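Local coordinates for structural protein VP1 (PDB 4U60), which forms the pentameric units of a polyomavirus capsid with its jelly-roll fold and binds sialylated glycans of host glycolipids, at residues H131-L145 and C190-Y204. Numbering follows the deposited sequence. Where two conformers were deposited one is given.
Sequences HMFAVGGEPLELQFL and CWCPDPSKNENTRYY. With EDO (1,2-ethanediol), chain S.
Strands 131-136 and 201-204 pair antiparallel in the jelly-roll of the VP1 coat protein, exchanging pairs of backbone hydrogen bonds at Phe133 with Tyr204 and Val135 with Arg202. The Tyr204 ring lies nearly parallel to that of Phe133 but slid aside, with Phe133 CZ 3.4 Å from Tyr204 CD1. Tyr204 also pairs antiparallel with a strand of a neighbouring VP1 subunit, so the sheet runs on across the interface. Gly136 suits its place because Thr201 OG1, 3.4 Å from Gly136 CA, would collide with a side chain there. Past the strand end, Asn200 ND2 reaches the anti lone pair of Glu138 OE2, an oxygen also salt-bridged to Lys238.

The two segments pair again in a three-stranded antiparallel sheet, where 141-144 lies between 177-179 and 191-193 and Gln143 exchanges two backbone hydrogen bonds with Cys192. Asn198, whose amide carries both acceptor and donor, takes Glu141 N on OD1 (2.9 Å) and gives ND2 to Glu141 O (2.9 Å), which Asp194 N also grips from the same face. Glu141 OE1 accepts from Asn198 N (2.8 Å) on its anti side, well out of the carboxylate plane. Trp191 offers two broad faces: Phe144 turns its edge to one (planes at 76°), and Leu142 CD1 lies over the other.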
loop_
_atom_site.group_PDB
_atom_site.type_symbol
_atom_site.label_atom_id
_atom_site.label_comp_id
_atom_site.label_asym_id
_atom_site.label_seq_id
_atom_site.Cartn_x
_atom_site.Cartn_y
_atom_site.Cartn_z
ATOM N N HIS C 131 -8.927 13.776 -5.079
ATOM C CA HIS C 131 -7.937 14.445 -5.916
ATOM C C HIS C 131 -8.163 14.091 -7.350
ATOM O O HIS C 131 -8.143 12.916 -7.712
ATOM C CB HIS C 131 -6.509 14.063 -5.503
ATOM C CG HIS C 131 -6.241 14.402 -4.085
ATOM N ND1 HIS C 131 -5.919 15.681 -3.705
ATOM C CD2 HIS C 131 -6.358 13.688 -2.948
ATOM C CE1 HIS C 131 -5.822 15.738 -2.389
ATOM N NE2 HIS C 131 -6.080 14.539 -1.908
ATOM N N MET C 132 -8.393 15.116 -8.165
ATOM C CA MET C 132 -8.476 14.867 -9.577
ATOM C C MET C 132 -7.973 16.060 -10.355
ATOM O O MET C 132 -7.947 17.195 -9.873
ATOM C CB MET C 132 -9.894 14.489 -9.983
ATOM C CG MET C 132 -10.871 15.640 -9.928
ATOM S SD MET C 132 -10.867 16.706 -11.398
ATOM C CE MET C 132 -11.548 15.683 -12.697
ATOM N N PHE C 133 -7.457 15.770 -11.539
ATOM C CA PHE C 133 -7.126 16.846 -12.463
ATOM C C PHE C 133 -7.413 16.363 -13.877
ATOM O O PHE C 133 -7.508 15.165 -14.150
ATOM C CB PHE C 133 -5.684 17.360 -12.322
ATOM C CG PHE C 133 -4.633 16.404 -12.806
ATOM C CD1 PHE C 133 -4.132 15.421 -11.966
ATOM C CD2 PHE C 133 -4.151 16.490 -14.093
ATOM C CE1 PHE C 133 -3.157 14.535 -12.393
ATOM C CE2 PHE C 133 -3.174 15.586 -14.526
ATOM C CZ PHE C 133 -2.686 14.617 -13.671
ATOM N N ALA C 134 -7.609 17.332 -14.759
ATOM C CA ALA C 134 -7.875 17.060 -16.152
ATOM C C ALA C 134 -7.240 18.154 -16.992
ATOM O O ALA C 134 -7.211 19.336 -16.597
ATOM C CB ALA C 134 -9.361 16.994 -16.405
ATOM N N VAL C 135 -6.676 17.747 -18.116
ATOM C CA VAL C 135 -6.121 18.669 -19.119
ATOM C C VAL C 135 -6.704 18.267 -20.464
ATOM O O VAL C 135 -6.646 17.101 -20.854
ATOM C CB VAL C 135 -4.579 18.617 -19.171
ATOM C CG1 VAL C 135 -4.023 19.615 -20.199
ATOM C CG2 VAL C 135 -3.973 18.888 -17.804
ATOM N N GLY C 136 -7.281 19.236 -21.172
ATOM C CA GLY C 136 -7.878 18.959 -22.473
ATOM C C GLY C 136 -7.933 20.150 -23.393
ATOM O O GLY C 136 -7.568 21.268 -23.034
ATOM N N GLY C 137 -8.382 19.872 -24.607
ATOM C CA GLY C 137 -8.477 20.878 -25.648
ATOM C C GLY C 137 -9.864 21.459 -25.802
ATOM O O GLY C 137 -10.150 22.134 -26.791
ATOM N N GLU C 138 -10.723 21.189 -24.837
ATOM C CA GLU C 138 -12.105 21.668 -24.835
ATOM C C GLU C 138 -12.612 21.418 -23.408
ATOM O O GLU C 138 -11.935 20.759 -22.642
ATOM C CB GLU C 138 -12.921 20.916 -25.875
ATOM C CG GLU C 138 -12.968 19.417 -25.675
ATOM C CD GLU C 138 -13.576 18.750 -26.874
ATOM O OE1 GLU C 138 -14.791 18.493 -26.833
ATOM O OE2 GLU C 138 -12.862 18.511 -27.876
ATOM N N PRO C 139 -13.773 21.961 -23.041
ATOM C CA PRO C 139 -14.233 21.757 -21.665
ATOM C C PRO C 139 -14.413 20.294 -21.282
ATOM O O PRO C 139 -14.764 19.458 -22.120
ATOM C CB PRO C 139 -15.579 22.463 -21.642
ATOM C CG PRO C 139 -15.414 23.572 -22.641
ATOM C CD PRO C 139 -14.609 22.940 -23.767
ATOM N N LEU C 140 -14.110 20.003 -20.024
ATOM C CA LEU C 140 -14.326 18.670 -19.490
ATOM C C LEU C 140 -15.810 18.358 -19.604
ATOM O O LEU C 140 -16.642 19.161 -19.202
ATOM C CB LEU C 140 -13.868 18.590 -18.041
ATOM C CG LEU C 140 -14.101 17.265 -17.319
ATOM C CD1 LEU C 140 -13.263 16.119 -17.886
ATOM C CD2 LEU C 140 -13.851 17.411 -15.822
ATOM N N GLU C 141 -16.132 17.199 -20.169
ATOM C CA GLU C 141 -17.505 16.782 -20.360
ATOM C C GLU C 141 -17.936 16.002 -19.124
ATOM O O GLU C 141 -17.215 15.140 -18.651
ATOM C CB GLU C 141 -17.642 15.989 -21.658
ATOM C CG GLU C 141 -17.520 16.910 -22.862
ATOM C CD GLU C 141 -17.145 16.217 -24.161
ATOM O OE1 GLU C 141 -16.140 15.473 -24.182
ATOM O OE2 GLU C 141 -17.833 16.490 -25.187
ATOM N N LEU C 142 -19.106 16.358 -18.605
ATOM C CA LEU C 142 -19.582 15.872 -17.308
ATOM C C LEU C 142 -20.823 14.995 -17.442
ATOM O O LEU C 142 -21.663 15.207 -18.337
ATOM C CB LEU C 142 -19.939 17.045 -16.399
ATOM C CG LEU C 142 -18.818 18.032 -16.059
ATOM C CD1 LEU C 142 -19.386 19.233 -15.314
ATOM C CD2 LEU C 142 -17.711 17.359 -15.256
ATOM N N GLN C 143 -20.927 14.062 -16.506
ATOM C CA GLN C 143 -22.092 13.193 -16.302
ATOM C C GLN C 143 -22.641 13.499 -14.920
ATOM O O GLN C 143 -21.892 13.598 -13.953
ATOM C CB GLN C 143 -21.690 11.722 -16.395
ATOM C CG GLN C 143 -22.756 10.720 -15.958
ATOM C CD GLN C 143 -23.959 10.715 -16.871
ATOM O OE1 GLN C 143 -23.830 10.628 -18.099
ATOM N NE2 GLN C 143 -25.137 10.847 -16.289
ATOM N N PHE C 144 -23.946 13.691 -14.816
ATOM C CA PHE C 144 -24.590 13.845 -13.514
ATOM C C PHE C 144 -24.750 12.472 -12.865
ATOM O O PHE C 144 -25.235 11.520 -13.489
ATOM C CB PHE C 144 -25.962 14.492 -13.699
ATOM C CG PHE C 144 -26.636 14.910 -12.423
ATOM C CD1 PHE C 144 -26.293 16.083 -11.798
ATOM C CD2 PHE C 144 -27.626 14.120 -11.856
ATOM C CE1 PHE C 144 -26.921 16.496 -10.635
ATOM C CE2 PHE C 144 -28.261 14.522 -10.691
ATOM C CZ PHE C 144 -27.881 15.677 -10.066
ATOM N N LEU C 145 -24.374 12.373 -11.595
ATOM C CA LEU C 145 -24.651 11.168 -10.794
ATOM C C LEU C 145 -24.560 11.544 -9.337
ATOM O O LEU C 145 -23.580 12.161 -8.921
ATOM C CB LEU C 145 -23.695 10.021 -11.130
ATOM C CG LEU C 145 -24.064 8.664 -10.524
ATOM C CD1 LEU C 145 -23.548 7.518 -11.374
ATOM C CD2 LEU C 145 -23.603 8.509 -9.094
ATOM N N CYS C 190 -22.208 15.792 -7.437
ATOM C CA CYS C 190 -23.218 15.379 -8.427
ATOM C C CYS C 190 -22.752 15.390 -9.865
ATOM O O CYS C 190 -23.511 14.980 -10.743
ATOM C CB CYS C 190 -24.504 16.177 -8.249
ATOM S SG CYS C 190 -24.342 17.949 -8.519
ATOM N N TRP C 191 -21.524 15.837 -10.110
ATOM C CA TRP C 191 -20.967 15.832 -11.461
ATOM C C TRP C 191 -19.638 15.106 -11.467
ATOM O O TRP C 191 -18.768 15.407 -10.654
ATOM C CB TRP C 191 -20.700 17.244 -11.987
ATOM C CG TRP C 191 -21.918 18.119 -12.177
ATOM C CD1 TRP C 191 -22.244 19.240 -11.457
ATOM C CD2 TRP C 191 -22.942 17.983 -13.185
ATOM N NE1 TRP C 191 -23.417 19.783 -11.924
ATOM C CE2 TRP C 191 -23.849 19.048 -13.003
ATOM C CE3 TRP C 191 -23.170 17.070 -14.216
ATOM C CZ2 TRP C 191 -24.971 19.217 -13.815
ATOM C CZ3 TRP C 191 -24.273 17.225 -15.020
ATOM C CH2 TRP C 191 -25.166 18.302 -14.817
ATOM N N CYS C 192 -19.467 14.221 -12.447
ATOM C CA CYS C 192 -18.227 13.477 -12.621
ATOM C C CYS C 192 -17.835 13.506 -14.114
ATOM O O CYS C 192 -18.628 13.902 -14.978
ATOM C CB CYS C 192 -18.430 12.025 -12.161
ATOM S SG CYS C 192 -19.708 11.089 -13.040
ATOM N N PRO C 193 -16.615 13.081 -14.435
ATOM C CA PRO C 193 -16.294 13.025 -15.860
ATOM C C PRO C 193 -17.189 12.048 -16.599
ATOM O O PRO C 193 -17.496 10.963 -16.082
ATOM C CB PRO C 193 -14.817 12.570 -15.869
ATOM C CG PRO C 193 -14.300 13.005 -14.557
ATOM C CD PRO C 193 -15.445 12.783 -13.598
ATOM N N ASP C 194 -17.600 12.416 -17.807
ATOM C CA ASP C 194 -18.405 11.536 -18.658
ATOM C C ASP C 194 -17.462 10.621 -19.430
ATOM O O ASP C 194 -16.783 11.058 -20.373
ATOM C CB ASP C 194 -19.225 12.387 -19.624
ATOM C CG ASP C 194 -20.074 11.574 -20.576
ATOM O OD1 ASP C 194 -20.006 10.331 -20.584
ATOM O OD2 ASP C 194 -20.794 12.203 -21.384
ATOM N N PRO C 195 -17.416 9.330 -19.068
ATOM C CA PRO C 195 -16.451 8.447 -19.698
ATOM C C PRO C 195 -16.803 8.084 -21.130
ATOM O O PRO C 195 -15.964 7.521 -21.835
ATOM C CB PRO C 195 -16.525 7.191 -18.812
ATOM C CG PRO C 195 -17.970 7.147 -18.386
ATOM C CD PRO C 195 -18.259 8.605 -18.085
ATOM N N SER C 196 -18.031 8.387 -21.571
ATOM C CA SER C 196 -18.423 8.094 -22.945
ATOM C C SER C 196 -17.988 9.195 -23.896
ATOM O O SER C 196 -18.147 9.051 -25.108
ATOM C CB SER C 196 -19.958 7.917 -23.063
ATOM O OG SER C 196 -20.628 9.171 -22.948
ATOM N N LYS C 197 -17.506 10.307 -23.360
ATOM C CA LYS C 197 -16.990 11.399 -24.189
ATOM C C LYS C 197 -15.546 11.649 -23.772
ATOM O O LYS C 197 -14.824 10.690 -23.544
ATOM C CB LYS C 197 -17.896 12.632 -24.061
ATOM C CG LYS C 197 -19.328 12.375 -24.530
ATOM C CD LYS C 197 -20.136 13.659 -24.467
ATOM C CE LYS C 197 -21.604 13.435 -24.712
ATOM N NZ LYS C 197 -21.878 12.978 -26.088
ATOM N N ASN C 198 -15.134 12.910 -23.693
ATOM C CA ASN C 198 -13.781 13.284 -23.262
ATOM C C ASN C 198 -12.662 12.642 -24.080
ATOM O O ASN C 198 -11.581 12.342 -23.563
ATOM C CB ASN C 198 -13.618 13.015 -21.750
ATOM C CG ASN C 198 -14.368 14.023 -20.919
ATOM O OD1 ASN C 198 -14.169 15.224 -21.081
ATOM N ND2 ASN C 198 -15.273 13.568 -20.079
ATOM N N GLU C 199 -12.897 12.511 -25.366
ATOM C CA GLU C 199 -11.905 11.981 -26.278
ATOM C C GLU C 199 -10.686 12.923 -26.405
ATOM O O GLU C 199 -9.596 12.483 -26.726
ATOM C CB GLU C 199 -12.543 11.741 -27.649
ATOM C CG GLU C 199 -13.695 10.724 -27.610
ATOM C CD GLU C 199 -15.110 11.285 -27.339
ATOM O OE1 GLU C 199 -15.286 12.467 -26.918
ATOM O OE2 GLU C 199 -16.079 10.489 -27.561
ATOM N N ASN C 200 -10.900 14.200 -26.109
ATOM C CA ASN C 200 -9.907 15.228 -26.257
ATOM C C ASN C 200 -9.469 15.835 -24.914
ATOM O O ASN C 200 -8.954 16.937 -24.877
ATOM C CB ASN C 200 -10.499 16.302 -27.185
ATOM C CG ASN C 200 -9.450 17.217 -27.774
ATOM O OD1 ASN C 200 -8.329 16.801 -28.073
ATOM N ND2 ASN C 200 -9.831 18.485 -27.982
ATOM N N THR C 201 -9.655 15.084 -23.828
ATOM C CA THR C 201 -9.207 15.446 -22.476
ATOM C C THR C 201 -8.618 14.213 -21.815
ATOM O O THR C 201 -9.077 13.101 -22.045
ATOM C CB THR C 201 -10.382 15.995 -21.639
ATOM O OG1 THR C 201 -10.792 17.259 -22.205
ATOM C CG2 THR C 201 -10.041 16.139 -20.147
ATOM N N ARG C 202 -7.616 14.397 -20.984
ATOM C CA ARG C 202 -7.148 13.314 -20.119
ATOM C C ARG C 202 -7.510 13.691 -18.704
ATOM O O ARG C 202 -7.267 14.819 -18.283
ATOM C CB ARG C 202 -5.637 13.158 -20.222
ATOM C CG ARG C 202 -5.107 13.087 -21.638
ATOM C CD ARG C 202 -5.698 11.931 -22.442
ATOM N NE ARG C 202 -5.073 11.944 -23.750
ATOM C CZ ARG C 202 -5.662 12.267 -24.898
ATOM N NH1 ARG C 202 -6.979 12.498 -24.996
ATOM N NH2 ARG C 202 -4.913 12.321 -25.969
ATOM N N TYR C 203 -8.084 12.762 -17.955
ATOM C CA TYR C 203 -8.386 13.028 -16.539
ATOM C C TYR C 203 -7.938 11.868 -15.648
ATOM O O TYR C 203 -7.846 10.721 -16.089
ATOM C CB TYR C 203 -9.881 13.351 -16.291
ATOM C CG TYR C 203 -10.855 12.278 -16.718
ATOM C CD1 TYR C 203 -11.144 11.186 -15.894
ATOM C CD2 TYR C 203 -11.511 12.363 -17.942
ATOM C CE1 TYR C 203 -12.047 10.205 -16.297
ATOM C CE2 TYR C 203 -12.416 11.402 -18.354
ATOM C CZ TYR C 203 -12.677 10.324 -17.538
ATOM O OH TYR C 203 -13.560 9.360 -17.939
ATOM N N TYR C 204 -7.610 12.225 -14.408
ATOM C CA TYR C 204 -7.040 11.294 -13.434
ATOM C C TYR C 204 -7.633 11.658 -12.110
ATOM O O TYR C 204 -7.566 12.812 -11.706
ATOM C CB TYR C 204 -5.496 11.414 -13.349
ATOM C CG TYR C 204 -4.813 11.475 -14.688
ATOM C CD1 TYR C 204 -4.809 12.656 -15.431
ATOM C CD2 TYR C 204 -4.182 10.372 -15.217
ATOM C CE1 TYR C 204 -4.208 12.721 -16.679
ATOM C CE2 TYR C 204 -3.557 10.438 -16.470
ATOM C CZ TYR C 204 -3.577 11.618 -17.186
ATOM O OH TYR C 204 -2.966 11.736 -18.430
HETATM C C1 EDO S . -6.838 13.743 -28.469
HETATM O O1 EDO S . -6.478 12.368 -28.288
HETATM C C2 EDO S . -6.936 14.095 -29.957
HETATM O O2 EDO S . -8.103 14.897 -30.223
HETATM O O HOH W 1 -10.940 19.411 -20.440
HETATM O O HOH W 2 -13.381 17.156 -22.892
HETATM O O HOH W 3 -13.275 15.844 -25.394
HETATM O O HOH W 4 -17.460 14.744 -27.170
HETATM O O HOH W 5 -20.937 15.022 -21.088
HETATM O O HOH W 6 -21.954 8.850 -19.140
#